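Local coordinates for protein (lectin) (Hyacinthoides hispanica, PDB 1B2P) that probably recognises mannose-containing sugars, as a bulb-type lectin of the monocot mannose-binding family, at residues H30-N41 with Y45-T56. Residues are numbered along the deposited sequence; the frame is centred on the assembly and turned at random.
Sequences HVYRFIMQTDCN and YDNNNPIWATNT
The backbone oxygen of Asn-47 (Asn-47 O) is held from two directions: Arg-33 NH2 donates to it at 3.2 Å, the oxygen lying in the guanidinium plane, and a water donates at 2.7 Å. The same water accepts from Arg-33 NE and donates to Val-31 O, tying the arginine to the type II' turn from Asp-46 to Asn-49. A bend at chi3 (-67°) brings the Arg-33 guanidinium over one face of the Tyr-45 ring, their planes 23° apart, with Arg-33 NH2 3.7 Å from Tyr-45 CG. The far end of that ring is fixed too: Tyr-45 OH donates to Gln-37 OE1 at 2.6 Å in the amide's carbonyl plane, while Ile-35 CG2 packs at the ring edge. Gln-37 NE2 in turn donates to Asp-39 OD1, which also accepts from Asn-41 N on the other side of the carboxylate plane; this second bond makes an Asx turn. Gln-37, Asp-39, Asn-41, Val-43 and Tyr-45 fit the QxDxNxVxY signature of monocot lectins, consistent with a mannose pocket. Beyond it, Thr-56 OG1 donates to Cys-40 O at 2.6 Å, beside the Cys-40–Cys-63 disulfide. The hairpin of strands 30-36 and 42-46 forms the middle of a four-stranded antiparallel sheet, bordered by strands 22-27 and 49-53.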
# COMPACT_ATOMS: atom_id res chain seq x y z
N HIS A 30 6.54 1.88 -14.57
CA HIS A 30 5.32 2.44 -15.20
C HIS A 30 4.18 2.50 -14.17
O HIS A 30 3.86 1.47 -13.57
CB HIS A 30 4.84 1.50 -16.31
CG HIS A 30 5.75 1.58 -17.51
ND1 HIS A 30 5.43 2.09 -18.74
CD2 HIS A 30 7.08 1.21 -17.55
CE1 HIS A 30 6.48 2.02 -19.53
NE2 HIS A 30 7.49 1.49 -18.86
N VAL A 31 3.45 3.57 -14.32
CA VAL A 31 2.24 3.77 -13.51
C VAL A 31 1.08 3.54 -14.47
O VAL A 31 0.96 4.35 -15.42
CB VAL A 31 2.30 5.13 -12.85
CG1 VAL A 31 1.04 5.48 -12.07
CG2 VAL A 31 3.50 5.21 -11.88
N TYR A 32 0.14 2.69 -14.09
CA TYR A 32 -1.03 2.46 -15.00
C TYR A 32 -2.16 3.13 -14.26
O TYR A 32 -2.28 2.92 -13.06
CB TYR A 32 -1.32 1.01 -15.17
CG TYR A 32 -0.25 0.24 -15.91
CD1 TYR A 32 0.60 0.87 -16.82
CD2 TYR A 32 -0.21 -1.12 -15.72
CE1 TYR A 32 1.56 0.06 -17.44
CE2 TYR A 32 0.72 -1.94 -16.42
CZ TYR A 32 1.59 -1.27 -17.24
OH TYR A 32 2.50 -2.05 -17.97
N ARG A 33 -2.89 4.07 -14.90
CA ARG A 33 -3.97 4.73 -14.17
C ARG A 33 -5.18 4.63 -15.05
O ARG A 33 -5.18 4.92 -16.25
CB ARG A 33 -3.69 6.25 -13.97
CG ARG A 33 -2.64 6.50 -12.89
CD ARG A 33 -2.49 8.09 -12.82
NE ARG A 33 -1.89 8.50 -14.11
CZ ARG A 33 -2.07 9.65 -14.77
NH1 ARG A 33 -2.88 10.56 -14.22
NH2 ARG A 33 -1.48 9.91 -15.96
N PHE A 34 -6.33 4.31 -14.43
CA PHE A 34 -7.57 4.24 -15.21
C PHE A 34 -8.41 5.31 -14.54
O PHE A 34 -8.85 5.18 -13.40
CB PHE A 34 -8.29 2.90 -14.95
CG PHE A 34 -9.48 2.56 -15.81
CD1 PHE A 34 -9.38 2.59 -17.23
CD2 PHE A 34 -10.66 2.23 -15.20
CE1 PHE A 34 -10.50 2.23 -17.93
CE2 PHE A 34 -11.80 1.89 -15.94
CZ PHE A 34 -11.70 1.88 -17.30
N ILE A 35 -8.60 6.50 -15.21
CA ILE A 35 -9.12 7.66 -14.51
C ILE A 35 -10.41 8.24 -15.18
O ILE A 35 -10.48 8.27 -16.36
CB ILE A 35 -8.03 8.75 -14.47
CG1 ILE A 35 -8.51 10.07 -13.84
CG2 ILE A 35 -7.36 8.94 -15.84
CD1 ILE A 35 -7.30 10.86 -13.37
N MET A 36 -11.31 8.59 -14.26
CA MET A 36 -12.55 9.29 -14.72
C MET A 36 -12.20 10.79 -14.74
O MET A 36 -12.11 11.34 -13.64
CB MET A 36 -13.69 8.94 -13.78
CG MET A 36 -15.05 9.64 -14.09
SD MET A 36 -15.91 8.96 -15.51
CE MET A 36 -15.29 10.03 -16.85
N GLN A 37 -11.93 11.33 -15.91
CA GLN A 37 -11.50 12.73 -15.93
C GLN A 37 -12.70 13.72 -15.81
O GLN A 37 -13.88 13.38 -16.04
CB GLN A 37 -10.82 13.03 -17.29
CG GLN A 37 -9.56 12.11 -17.37
CD GLN A 37 -8.70 12.40 -18.56
OE1 GLN A 37 -7.51 12.00 -18.66
NE2 GLN A 37 -9.20 13.07 -19.63
N THR A 38 -12.22 14.90 -15.43
CA THR A 38 -13.21 16.02 -15.25
C THR A 38 -13.93 16.35 -16.55
O THR A 38 -15.11 16.70 -16.60
CB THR A 38 -12.50 17.34 -14.83
OG1 THR A 38 -11.87 17.10 -13.56
CG2 THR A 38 -13.49 18.43 -14.46
N ASP A 39 -13.30 16.07 -17.67
CA ASP A 39 -13.94 16.28 -18.98
C ASP A 39 -14.79 15.22 -19.53
O ASP A 39 -15.35 15.15 -20.65
CB ASP A 39 -12.85 16.66 -20.07
CG ASP A 39 -12.00 15.51 -20.54
OD1 ASP A 39 -12.14 14.37 -19.97
OD2 ASP A 39 -11.18 15.52 -21.49
N CYS A 40 -15.15 14.21 -18.62
CA CYS A 40 -16.03 13.13 -18.91
C CYS A 40 -15.39 11.99 -19.74
O CYS A 40 -16.15 11.12 -20.17
CB CYS A 40 -17.34 13.53 -19.60
SG CYS A 40 -18.77 12.53 -19.21
N ASN A 41 -14.09 12.00 -20.04
CA ASN A 41 -13.46 10.92 -20.76
C ASN A 41 -12.89 9.92 -19.67
O ASN A 41 -12.33 10.44 -18.74
CB ASN A 41 -12.19 11.47 -21.49
CG ASN A 41 -11.95 10.66 -22.73
OD1 ASN A 41 -10.94 10.92 -23.56
ND2 ASN A 41 -12.64 9.68 -23.15
N TYR A 45 -4.11 5.31 -18.86
CA TYR A 45 -2.80 5.90 -19.12
C TYR A 45 -1.71 4.87 -18.75
O TYR A 45 -1.82 4.11 -17.82
CB TYR A 45 -2.54 7.08 -18.25
CG TYR A 45 -3.30 8.31 -18.76
CD1 TYR A 45 -2.76 9.09 -19.78
CD2 TYR A 45 -4.52 8.64 -18.21
CE1 TYR A 45 -3.49 10.23 -20.15
CE2 TYR A 45 -5.29 9.75 -18.58
CZ TYR A 45 -4.67 10.53 -19.58
OH TYR A 45 -5.39 11.59 -20.06
N ASP A 46 -0.66 4.86 -19.60
CA ASP A 46 0.60 4.17 -19.17
C ASP A 46 1.54 5.29 -18.92
O ASP A 46 1.88 5.98 -19.92
CB ASP A 46 1.02 3.21 -20.29
CG ASP A 46 2.37 2.48 -20.02
OD1 ASP A 46 3.08 2.98 -19.17
OD2 ASP A 46 2.48 1.47 -20.71
N ASN A 47 1.93 5.66 -17.74
CA ASN A 47 2.61 6.93 -17.49
C ASN A 47 1.79 8.11 -17.97
O ASN A 47 0.61 8.18 -17.63
CB ASN A 47 4.04 6.83 -18.06
CG ASN A 47 4.91 5.90 -17.23
OD1 ASN A 47 5.90 5.44 -17.81
ND2 ASN A 47 4.64 5.75 -15.96
N ASN A 48 2.41 8.98 -18.83
CA ASN A 48 1.54 10.05 -19.29
C ASN A 48 0.95 9.76 -20.65
O ASN A 48 0.35 10.73 -21.15
CB ASN A 48 2.28 11.39 -19.25
CG ASN A 48 2.55 11.79 -17.80
OD1 ASN A 48 3.75 11.81 -17.54
ND2 ASN A 48 1.59 12.03 -16.94
N ASN A 49 0.99 8.59 -21.21
CA ASN A 49 0.51 8.31 -22.56
C ASN A 49 -0.87 7.67 -22.46
O ASN A 49 -1.04 6.54 -21.88
CB ASN A 49 1.52 7.33 -23.17
CG ASN A 49 2.85 8.07 -23.35
OD1 ASN A 49 2.88 9.25 -23.81
ND2 ASN A 49 3.94 7.42 -22.91
N PRO A 50 -1.82 8.19 -23.16
CA PRO A 50 -3.13 7.59 -23.17
C PRO A 50 -3.12 6.38 -24.00
O PRO A 50 -2.63 6.37 -25.17
CB PRO A 50 -4.14 8.64 -23.70
CG PRO A 50 -3.25 9.61 -24.40
CD PRO A 50 -1.86 9.56 -23.79
N ILE A 51 -3.59 5.20 -23.56
CA ILE A 51 -3.60 4.01 -24.36
C ILE A 51 -4.97 3.47 -24.74
O ILE A 51 -5.12 2.65 -25.64
CB ILE A 51 -2.71 2.86 -23.90
CG1 ILE A 51 -3.21 2.40 -22.56
CG2 ILE A 51 -1.23 3.40 -23.80
CD1 ILE A 51 -2.46 1.14 -22.06
N TRP A 52 -6.00 3.94 -23.99
CA TRP A 52 -7.34 3.59 -24.36
C TRP A 52 -8.29 4.60 -23.71
O TRP A 52 -7.96 5.13 -22.65
CB TRP A 52 -7.67 2.18 -23.69
CG TRP A 52 -9.05 1.67 -23.98
CD1 TRP A 52 -9.52 0.89 -24.98
CD2 TRP A 52 -10.25 1.90 -23.18
NE1 TRP A 52 -10.90 0.62 -24.94
CE2 TRP A 52 -11.30 1.26 -23.79
CE3 TRP A 52 -10.45 2.65 -22.05
CZ2 TRP A 52 -12.64 1.32 -23.32
CZ3 TRP A 52 -11.77 2.72 -21.53
CH2 TRP A 52 -12.84 2.07 -22.20
N ALA A 53 -9.45 4.83 -24.39
CA ALA A 53 -10.39 5.74 -23.75
C ALA A 53 -11.81 5.46 -24.23
O ALA A 53 -11.94 4.83 -25.30
CB ALA A 53 -10.07 7.21 -24.13
N THR A 54 -12.80 5.97 -23.46
CA THR A 54 -14.16 5.85 -23.96
C THR A 54 -14.44 6.97 -25.05
O THR A 54 -15.39 6.69 -25.79
CB THR A 54 -15.16 6.19 -22.78
OG1 THR A 54 -14.80 7.35 -22.11
CG2 THR A 54 -15.04 5.01 -21.73
N ASN A 55 -13.53 7.87 -25.17
CA ASN A 55 -13.70 8.95 -26.19
C ASN A 55 -14.97 9.73 -25.96
O ASN A 55 -15.72 10.02 -26.93
CB ASN A 55 -13.75 8.29 -27.60
CG ASN A 55 -12.38 7.68 -27.92
OD1 ASN A 55 -12.36 6.54 -28.45
ND2 ASN A 55 -11.39 8.48 -27.61
N THR A 56 -15.20 10.12 -24.71
CA THR A 56 -16.42 10.79 -24.34
C THR A 56 -16.08 12.19 -23.87
O THR A 56 -16.85 12.79 -23.08
CB THR A 56 -17.27 9.96 -23.33
OG1 THR A 56 -16.35 9.53 -22.26
CG2 THR A 56 -17.91 8.84 -24.06
O HOH W 1 -0.42 6.78 -15.54
O HOH W 2 3.84 -0.62 -20.01